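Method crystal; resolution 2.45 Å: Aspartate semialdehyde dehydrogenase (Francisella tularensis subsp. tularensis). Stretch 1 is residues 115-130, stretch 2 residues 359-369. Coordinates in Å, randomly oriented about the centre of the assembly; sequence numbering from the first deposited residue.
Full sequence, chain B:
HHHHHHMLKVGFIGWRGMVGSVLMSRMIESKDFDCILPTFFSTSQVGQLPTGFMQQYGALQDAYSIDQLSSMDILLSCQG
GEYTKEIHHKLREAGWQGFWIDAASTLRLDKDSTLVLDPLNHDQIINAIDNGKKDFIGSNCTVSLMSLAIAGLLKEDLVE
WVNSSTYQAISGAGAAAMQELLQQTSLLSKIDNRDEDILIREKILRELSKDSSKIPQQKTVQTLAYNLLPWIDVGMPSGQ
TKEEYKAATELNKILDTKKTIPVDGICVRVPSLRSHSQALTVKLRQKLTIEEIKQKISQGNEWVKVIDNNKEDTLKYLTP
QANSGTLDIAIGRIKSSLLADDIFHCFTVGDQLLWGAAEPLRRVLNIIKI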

ATOM      1  N   LEU B 115       6.338  27.763   3.632  1.00 30.81           N
ATOM      2  CA  LEU B 115       5.879  26.574   2.910  1.00 29.95           C
ATOM      3  C   LEU B 115       4.559  26.964   2.275  1.00 30.64           C
ATOM      4  O   LEU B 115       3.730  27.587   2.973  1.00 26.47           O
ATOM      5  CB  LEU B 115       5.665  25.373   3.827  1.00 28.77           C
ATOM      6  CG  LEU B 115       6.912  24.580   4.226  1.00 30.08           C
ATOM      7  CD1 LEU B 115       6.620  23.545   5.306  1.00 30.32           C
ATOM      8  CD2 LEU B 115       7.504  23.880   3.025  1.00 31.22           C
ATOM      9  N   VAL B 116       4.363  26.636   0.984  1.00 24.35           N
ATOM     10  CA  VAL B 116       3.142  27.071   0.304  1.00 26.24           C
ATOM     11  C   VAL B 116       2.105  25.965   0.055  1.00 27.08           C
ATOM     12  O   VAL B 116       2.375  24.942  -0.576  1.00 28.69           O
ATOM     13  CB  VAL B 116       3.414  27.801  -1.053  1.00 27.89           C
ATOM     14  CG1 VAL B 116       4.243  29.052  -0.812  1.00 29.51           C
ATOM     15  CG2 VAL B 116       4.111  26.907  -2.053  1.00 25.84           C
ATOM     16  N   LEU B 117       0.899  26.207   0.548  1.00 27.27           N
ATOM     17  CA  LEU B 117      -0.258  25.398   0.210  1.00 25.35           C
ATOM     18  C   LEU B 117      -1.485  26.273   0.485  1.00 26.71           C
ATOM     19  O   LEU B 117      -2.128  26.206   1.548  1.00 26.78           O
ATOM     20  CB  LEU B 117      -0.273  24.108   1.012  1.00 25.42           C
ATOM     21  CG  LEU B 117      -1.352  23.074   0.663  1.00 24.85           C
ATOM     22  CD1 LEU B 117      -1.175  22.545  -0.726  1.00 24.33           C
ATOM     23  CD2 LEU B 117      -1.289  21.928   1.661  1.00 25.24           C
ATOM     24  N   ASP B 118      -1.799  27.103  -0.494  1.00 27.43           N
ATOM     25  CA  ASP B 118      -2.625  28.282  -0.260  1.00 30.36           C
ATOM     26  C   ASP B 118      -4.093  27.991   0.093  1.00 30.21           C
ATOM     27  O   ASP B 118      -4.718  28.815   0.727  1.00 33.84           O
ATOM     28  CB  ASP B 118      -2.570  29.234  -1.449  1.00 31.89           C
ATOM     29  CG  ASP B 118      -3.292  28.672  -2.660  1.00 32.68           C
ATOM     30  OD1 ASP B 118      -2.660  27.893  -3.409  1.00 36.20           O
ATOM     31  OD2 ASP B 118      -4.487  28.969  -2.834  1.00 32.37           O
ATOM     32  N   PRO B 119      -4.642  26.828  -0.295  1.00 30.54           N
ATOM     33  CA  PRO B 119      -5.974  26.550   0.261  1.00 30.79           C
ATOM     34  C   PRO B 119      -5.959  26.371   1.786  1.00 30.10           C
ATOM     35  O   PRO B 119      -7.012  26.255   2.406  1.00 29.68           O
ATOM     36  CB  PRO B 119      -6.369  25.242  -0.429  1.00 29.17           C
ATOM     37  CG  PRO B 119      -5.585  25.247  -1.676  1.00 30.56           C
ATOM     38  CD  PRO B 119      -4.254  25.792  -1.257  1.00 29.29           C
ATOM     39  N   LEU B 120      -4.772  26.307   2.381  1.00 31.45           N
ATOM     40  CA  LEU B 120      -4.661  26.202   3.858  1.00 31.40           C
ATOM     41  C   LEU B 120      -3.953  27.376   4.534  1.00 31.16           C
ATOM     42  O   LEU B 120      -4.253  27.699   5.668  1.00 31.69           O
ATOM     43  CB  LEU B 120      -3.992  24.869   4.238  1.00 30.64           C
ATOM     44  CG  LEU B 120      -4.954  23.676   4.337  1.00 31.73           C
ATOM     45  CD1 LEU B 120      -4.182  22.396   4.534  1.00 33.34           C
ATOM     46  CD2 LEU B 120      -5.922  23.871   5.496  1.00 34.32           C
ATOM     47  N   ASN B 121      -3.010  28.011   3.852  1.00 30.57           N
ATOM     48  CA  ASN B 121      -2.213  29.050   4.486  1.00 30.04           C
ATOM     49  C   ASN B 121      -2.025  30.222   3.573  1.00 31.51           C
ATOM     50  O   ASN B 121      -0.982  30.867   3.584  1.00 33.66           O
ATOM     51  CB  ASN B 121      -0.838  28.529   4.876  1.00 30.70           C
ATOM     52  CG  ASN B 121       0.012  28.172   3.671  1.00 31.20           C
ATOM     53  OD1 ASN B 121      -0.492  28.017   2.566  1.00 30.75           O
ATOM     54  ND2 ASN B 121       1.303  28.040   3.883  1.00 31.91           N
ATOM     55  N   HIS B 122      -3.028  30.519   2.771  1.00 29.59           N
ATOM     56  CA  HIS B 122      -2.955  31.700   1.949  1.00 28.95           C
ATOM     57  C   HIS B 122      -2.679  32.983   2.777  1.00 27.67           C
ATOM     58  O   HIS B 122      -1.787  33.789   2.429  1.00 23.08           O
ATOM     59  CB  HIS B 122      -4.260  31.869   1.228  1.00 29.89           C
ATOM     60  CG  HIS B 122      -4.178  32.782   0.058  1.00 29.72           C
ATOM     61  ND1 HIS B 122      -4.919  32.578  -1.084  1.00 29.80           N
ATOM     62  CD2 HIS B 122      -3.456  33.906  -0.156  1.00 30.03           C
ATOM     63  CE1 HIS B 122      -4.673  33.550  -1.944  1.00 30.59           C
ATOM     64  NE2 HIS B 122      -3.797  34.376  -1.402  1.00 30.74           N
ATOM     65  N   ASP B 123      -3.435  33.161   3.861  1.00 24.85           N
ATOM     66  CA  ASP B 123      -3.266  34.363   4.729  1.00 25.32           C
ATOM     67  C   ASP B 123      -1.824  34.596   5.188  1.00 22.83           C
ATOM     68  O   ASP B 123      -1.384  35.723   5.390  1.00 19.91           O
ATOM     69  CB  ASP B 123      -4.209  34.360   5.924  1.00 27.57           C
ATOM     70  CG  ASP B 123      -4.375  32.981   6.589  1.00 30.54           C
ATOM     71  OD1 ASP B 123      -3.511  32.074   6.499  1.00 29.16           O
ATOM     72  OD2 ASP B 123      -5.440  32.810   7.217  1.00 36.06           O
ATOM     73  N   GLN B 124      -1.064  33.526   5.224  1.00 24.16           N
ATOM     74  CA  GLN B 124       0.297  33.581   5.705  1.00 25.76           C
ATOM     75  C   GLN B 124       1.240  33.877   4.616  1.00 28.01           C
ATOM     76  O   GLN B 124       2.266  34.486   4.866  1.00 29.62           O
ATOM     77  CB  GLN B 124       0.741  32.250   6.277  1.00 28.58           C
ATOM     78  CG  GLN B 124       0.033  31.821   7.574  1.00 30.91           C
ATOM     79  CD  GLN B 124       0.631  30.514   8.074  1.00 34.42           C
ATOM     80  OE1 GLN B 124       1.883  30.390   8.253  1.00 30.29           O
ATOM     81  NE2 GLN B 124      -0.240  29.498   8.247  1.00 33.00           N
ATOM     82  N   ILE B 125       0.961  33.371   3.415  1.00 29.27           N
ATOM     83  CA  ILE B 125       1.809  33.686   2.280  1.00 29.04           C
ATOM     84  C   ILE B 125       1.776  35.204   2.135  1.00 29.76           C
ATOM     85  O   ILE B 125       2.794  35.860   1.991  1.00 30.45           O
ATOM     86  CB  ILE B 125       1.349  32.960   0.992  1.00 29.12           C
ATOM     87  CG1 ILE B 125       1.663  31.469   1.083  1.00 29.06           C
ATOM     88  CG2 ILE B 125       2.067  33.483  -0.226  1.00 29.52           C
ATOM     89  CD1 ILE B 125       0.596  30.587   0.488  1.00 29.27           C
ATOM     90  N   ILE B 126       0.589  35.755   2.197  1.00 31.89           N
ATOM     91  CA  ILE B 126       0.419  37.180   2.034  1.00 34.85           C
ATOM     92  C   ILE B 126       1.171  37.947   3.103  1.00 35.23           C
ATOM     93  O   ILE B 126       1.810  38.952   2.815  1.00 37.93           O
ATOM     94  CB  ILE B 126      -1.069  37.552   2.030  1.00 35.97           C
ATOM     95  CG1 ILE B 126      -1.612  37.325   0.624  1.00 39.03           C
ATOM     96  CG2 ILE B 126      -1.271  39.006   2.382  1.00 34.85           C
ATOM     97  CD1 ILE B 126      -3.126  37.344   0.571  1.00 43.20           C
ATOM     98  N   ASN B 127       1.099  37.471   4.332  1.00 37.96           N
ATOM     99  CA  ASN B 127       1.793  38.122   5.438  1.00 37.93           C
ATOM    100  C   ASN B 127       3.311  38.090   5.256  1.00 37.83           C
ATOM    101  O   ASN B 127       4.016  39.000   5.670  1.00 38.97           O
ATOM    102  CB  ASN B 127       1.455  37.422   6.741  1.00 40.06           C
ATOM    103  CG  ASN B 127       1.878  38.216   7.942  1.00 44.03           C
ATOM    104  OD1 ASN B 127       2.015  39.431   7.883  1.00 51.47           O
ATOM    105  ND2 ASN B 127       2.096  37.535   9.039  1.00 47.18           N
ATOM    106  N   ALA B 128       3.795  37.027   4.631  1.00 34.92           N
ATOM    107  CA  ALA B 128       5.215  36.824   4.422  1.00 36.39           C
ATOM    108  C   ALA B 128       5.743  37.751   3.331  1.00 38.66           C
ATOM    109  O   ALA B 128       6.782  38.409   3.495  1.00 44.09           O
ATOM    110  CB  ALA B 128       5.495  35.354   4.062  1.00 35.04           C
ATOM    111  N   ILE B 129       5.045  37.764   2.199  1.00 39.77           N
ATOM    112  CA  ILE B 129       5.386  38.649   1.091  1.00 38.79           C
ATOM    113  C   ILE B 129       5.411  40.058   1.656  1.00 39.99           C
ATOM    114  O   ILE B 129       6.388  40.783   1.500  1.00 36.54           O
ATOM    115  CB  ILE B 129       4.349  38.581  -0.053  1.00 42.34           C
ATOM    116  CG1 ILE B 129       4.295  37.173  -0.672  1.00 42.82           C
ATOM    117  CG2 ILE B 129       4.698  39.597  -1.145  1.00 39.44           C
ATOM    118  CD1 ILE B 129       3.095  36.908  -1.561  1.00 41.53           C
ATOM    119  N   ASP B 130       4.326  40.400   2.351  1.00 42.31           N
ATOM    120  CA  ASP B 130       4.167  41.694   3.025  1.00 44.06           C
ATOM    121  C   ASP B 130       5.350  42.042   3.942  1.00 44.51           C
ATOM    122  O   ASP B 130       5.767  43.199   3.997  1.00 41.47           O
ATOM    123  CB  ASP B 130       2.836  41.715   3.781  1.00 47.79           C
ATOM    124  CG  ASP B 130       2.495  43.069   4.369  1.00 58.47           C
ATOM    125  OD1 ASP B 130       3.047  44.102   3.924  1.00 62.32           O
ATOM    126  OD2 ASP B 130       1.644  43.102   5.297  1.00 69.87           O
ATOM    127  N   GLU B 359       1.203  22.260  -8.733  1.00 21.27           N
ATOM    128  CA  GLU B 359       0.072  23.188  -8.590  1.00 21.71           C
ATOM    129  C   GLU B 359       0.292  24.265  -7.531  1.00 22.44           C
ATOM    130  O   GLU B 359      -0.046  25.430  -7.753  1.00 22.60           O
ATOM    131  CB  GLU B 359      -1.240  22.409  -8.359  1.00 21.98           C
ATOM    132  CG  GLU B 359      -2.570  23.177  -8.512  1.00 21.94           C
ATOM    133  CD  GLU B 359      -2.762  23.846  -9.877  1.00 23.52           C
ATOM    134  OE1 GLU B 359      -1.971  23.581 -10.807  1.00 23.88           O
ATOM    135  OE2 GLU B 359      -3.687  24.678 -10.010  1.00 22.29           O
ATOM    136  N   PRO B 360       0.853  23.888  -6.365  1.00 22.61           N
ATOM    137  CA  PRO B 360       1.033  24.884  -5.328  1.00 21.67           C
ATOM    138  C   PRO B 360       1.970  25.996  -5.746  1.00 23.68           C
ATOM    139  O   PRO B 360       1.824  27.168  -5.320  1.00 26.18           O
ATOM    140  CB  PRO B 360       1.644  24.075  -4.183  1.00 21.78           C
ATOM    141  CG  PRO B 360       1.173  22.677  -4.439  1.00 22.24           C
ATOM    142  CD  PRO B 360       1.197  22.531  -5.906  1.00 21.39           C
ATOM    143  N   LEU B 361       2.950  25.614  -6.546  1.00 23.48           N
ATOM    144  CA  LEU B 361       3.978  26.534  -6.985  1.00 23.50           C
ATOM    145  C   LEU B 361       3.358  27.572  -7.896  1.00 25.73           C
ATOM    146  O   LEU B 361       3.493  28.780  -7.645  1.00 23.41           O
ATOM    147  CB  LEU B 361       5.105  25.753  -7.676  1.00 23.72           C
ATOM    148  CG  LEU B 361       5.798  24.688  -6.803  1.00 23.52           C
ATOM    149  CD1 LEU B 361       7.088  24.221  -7.445  1.00 23.51           C
ATOM    150  CD2 LEU B 361       6.067  25.228  -5.374  1.00 23.85           C
ATOM    151  N   ARG B 362       2.689  27.079  -8.952  1.00 26.83           N
ATOM    152  CA  ARG B 362       1.888  27.902  -9.868  1.00 27.78           C
ATOM    153  C   ARG B 362       0.998  28.870  -9.137  1.00 27.10           C
ATOM    154  O   ARG B 362       0.888  30.020  -9.510  1.00 29.53           O
ATOM    155  CB  ARG B 362       0.996  27.034 -10.759  1.00 29.81           C
ATOM    156  CG  ARG B 362       0.285  27.809 -11.854  1.00 33.34           C
ATOM    157  CD  ARG B 362      -0.738  26.951 -12.622  1.00 34.54           C
ATOM    158  NE  ARG B 362      -1.960  26.681 -11.858  1.00 35.81           N
ATOM    159  CZ  ARG B 362      -2.953  27.552 -11.652  1.00 34.33           C
ATOM    160  NH1 ARG B 362      -4.015  27.201 -10.947  1.00 32.36           N
ATOM    161  NH2 ARG B 362      -2.897  28.768 -12.141  1.00 36.24           N
ATOM    162  N   ARG B 363       0.348  28.409  -8.094  1.00 26.52           N
ATOM    163  CA  ARG B 363      -0.619  29.252  -7.404  1.00 28.11           C
ATOM    164  C   ARG B 363       0.033  30.352  -6.536  1.00 28.61           C
ATOM    165  O   ARG B 363      -0.505  31.435  -6.377  1.00 31.14           O
ATOM    166  CB  ARG B 363      -1.582  28.373  -6.583  1.00 29.64           C
ATOM    167  CG  ARG B 363      -2.534  27.534  -7.466  1.00 31.52           C
ATOM    168  CD  ARG B 363      -3.370  26.579  -6.614  1.00 31.08           C
ATOM    169  NE  ARG B 363      -4.167  27.366  -5.687  1.00 27.93           N
ATOM    170  CZ  ARG B 363      -5.419  27.754  -5.895  1.00 30.28           C
ATOM    171  NH1 ARG B 363      -6.099  27.410  -7.000  1.00 33.19           N
ATOM    172  NH2 ARG B 363      -6.022  28.468  -4.980  1.00 32.18           N
ATOM    173  N   VAL B 364       1.198  30.079  -5.979  1.00 28.27           N
ATOM    174  CA  VAL B 364       1.882  31.082  -5.180  1.00 24.74           C
ATOM    175  C   VAL B 364       2.543  32.114  -6.085  1.00 27.12           C
ATOM    176  O   VAL B 364       2.578  33.308  -5.771  1.00 26.39           O
ATOM    177  CB  VAL B 364       2.859  30.464  -4.184  1.00 24.01           C
ATOM    178  CG1 VAL B 364       4.125  29.930  -4.830  1.00 22.67           C
ATOM    179  CG2 VAL B 364       3.162  31.484  -3.072  1.00 26.14           C
ATOM    180  N   LEU B 365       3.014  31.669  -7.242  1.00 27.85           N
ATOM    181  CA  LEU B 365       3.459  32.598  -8.278  1.00 29.91           C
ATOM    182  C   LEU B 365       2.414  33.666  -8.542  1.00 30.88           C
ATOM    183  O   LEU B 365       2.740  34.851  -8.607  1.00 33.47           O
ATOM    184  CB  LEU B 365       3.736  31.849  -9.577  1.00 30.21           C
ATOM    185  CG  LEU B 365       4.129  32.715 -10.771  1.00 32.85           C
ATOM    186  CD1 LEU B 365       5.389  33.522 -10.505  1.00 33.70           C
ATOM    187  CD2 LEU B 365       4.299  31.867 -12.035  1.00 31.89           C
ATOM    188  N   ASN B 366       1.160  33.233  -8.667  1.00 28.78           N
ATOM    189  CA  ASN B 366       0.040  34.135  -8.898  1.00 29.65           C
ATOM    190  C   ASN B 366      -0.231  35.121  -7.803  1.00 29.17           C
ATOM    191  O   ASN B 366      -0.658  36.245  -8.077  1.00 31.77           O
ATOM    192  CB  ASN B 366      -1.227  33.351  -9.159  1.00 31.18           C
ATOM    193  CG  ASN B 366      -1.264  32.783 -10.559  1.00 31.97           C
ATOM    194  OD1 ASN B 366      -0.562  33.239 -11.441  1.00 34.20           O
ATOM    195  ND2 ASN B 366      -2.056  31.754 -10.755  1.00 34.27           N
ATOM    196  N   ILE B 367      -0.011  34.695  -6.567  1.00 30.34           N
ATOM    197  CA  ILE B 367      -0.179  35.551  -5.398  1.00 28.86           C
ATOM    198  C   ILE B 367       0.928  36.602  -5.377  1.00 30.78           C
ATOM    199  O   ILE B 367       0.684  37.756  -5.130  1.00 31.80           O
ATOM    200  CB  ILE B 367      -0.161  34.711  -4.113  1.00 28.72           C
ATOM    201  CG1 ILE B 367      -1.408  33.815  -4.069  1.00 29.06           C
ATOM    202  CG2 ILE B 367      -0.159  35.588  -2.864  1.00 28.00           C
ATOM    203  CD1 ILE B 367      -1.306  32.676  -3.070  1.00 28.10           C
ATOM    204  N   ILE B 368       2.139  36.198  -5.694  1.00 34.84           N
ATOM    205  CA  ILE B 368       3.238  37.127  -5.813  1.00 34.49           C
ATOM    206  C   ILE B 368       3.080  38.103  -7.008  1.00 37.49           C
ATOM    207  O   ILE B 368       3.367  39.281  -6.883  1.00 38.60           O
ATOM    208  CB  ILE B 368       4.556  36.340  -5.890  1.00 33.53           C
ATOM    209  CG1 ILE B 368       4.809  35.698  -4.521  1.00 32.18           C
ATOM    210  CG2 ILE B 368       5.719  37.249  -6.280  1.00 34.66           C
ATOM    211  CD1 ILE B 368       5.637  34.432  -4.545  1.00 30.43           C
ATOM    212  N   LYS B 369       2.626  37.643  -8.164  1.00 41.55           N
ATOM    213  CA  LYS B 369       2.556  38.577  -9.284  1.00 43.61           C
ATOM    214  C   LYS B 369       1.426  39.597  -9.095  1.00 49.42           C
ATOM    215  O   LYS B 369       1.459  40.660  -9.709  1.00 52.80           O
ATOM    216  CB  LYS B 369       2.558  37.880 -10.634  1.00 42.82           C
ATOM    217  CG  LYS B 369       1.358  37.062 -11.044  1.00 44.72           C
ATOM    218  CD  LYS B 369       1.693  36.532 -12.441  1.00 48.40           C
ATOM    219  CE  LYS B 369       0.858  35.338 -12.867  1.00 50.55           C
ATOM    220  NZ  LYS B 369      -0.481  35.720 -13.373  1.00 52.71           N
TER

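Two helices far apart in sequence, one entered from a strand, pack through a mostly apolar seam of branched side chains that is pinned near one end by a two-pronged salt bridge between Asp 118 and Arg 363. Helix 118-130 and helix 359-369 run in broadly the same sense, with 47° between their directions and axes 10.7 Å apart at closest approach. Together the two stretches bury 560 Å², counting both sides. Leu 117 occupies the N-cap position of the first helix, and its O accepts from Leu 120 N (2.8 Å) and Asn 121 N (3.1 Å). The backbones come close here, with Leu 117 CA 5.7 Å from Pro 360 CA; farther along, Ile 129 CA and Ile 368 CA are 7.4 Å apart, leaving room for side chains between the helices.

Val 116, just before the first helix, points toward the second stretch. Its CG1 meets Val 364 CG2 at 3.5 Å, while its CG2 lies 4.2 Å from Leu 361 CD2 and 4.3 Å from Pro 360 CB. The proline ring offers a compact apolar surface at this end, and Val 116 O rests against it, 3.8 Å from Pro 360 CB.

One turn of the second helix after Pro 360, the chemistry becomes ionic. Arg 363 NE donates to Asp 118 OD1 at 2.8 Å and Arg 363 NH2 to Asp 118 OD2 at 2.7 Å, with angles at hydrogen of 167° and 169°. The carboxylate meets the guanidinium at its edge, near its plane, so two nearly straight hydrogen bonds form side by side and charge attraction adds to both.

Ile 367 has the largest area covered by the opposing stretch. Its side chain is a knob set among Asp 118, His 122, Ile 125 and Ile 126. The CD1 methyl lies over one face of the His 122 ring, 3.7 Å from the ring centroid and 22° off the normal, a CH-pi contact; the same CD1 is 4.0 Å from Asp 118 CB, beside the salt bridge. Ile 367 CG2 faces Ile 125 CG2 at 4.0 Å and Ile 129 CD1 at 3.7 Å. Ile 125 CG2 also touches Val 364 CG2 at 3.6 Å, linking this cluster to the Val 116 contact through a shared methyl. Ile 129 extends the seam, its CD1 3.6 Å from Ile 368 CG1; these purely hydrocarbon contacts rest on close packing and exclusion of water.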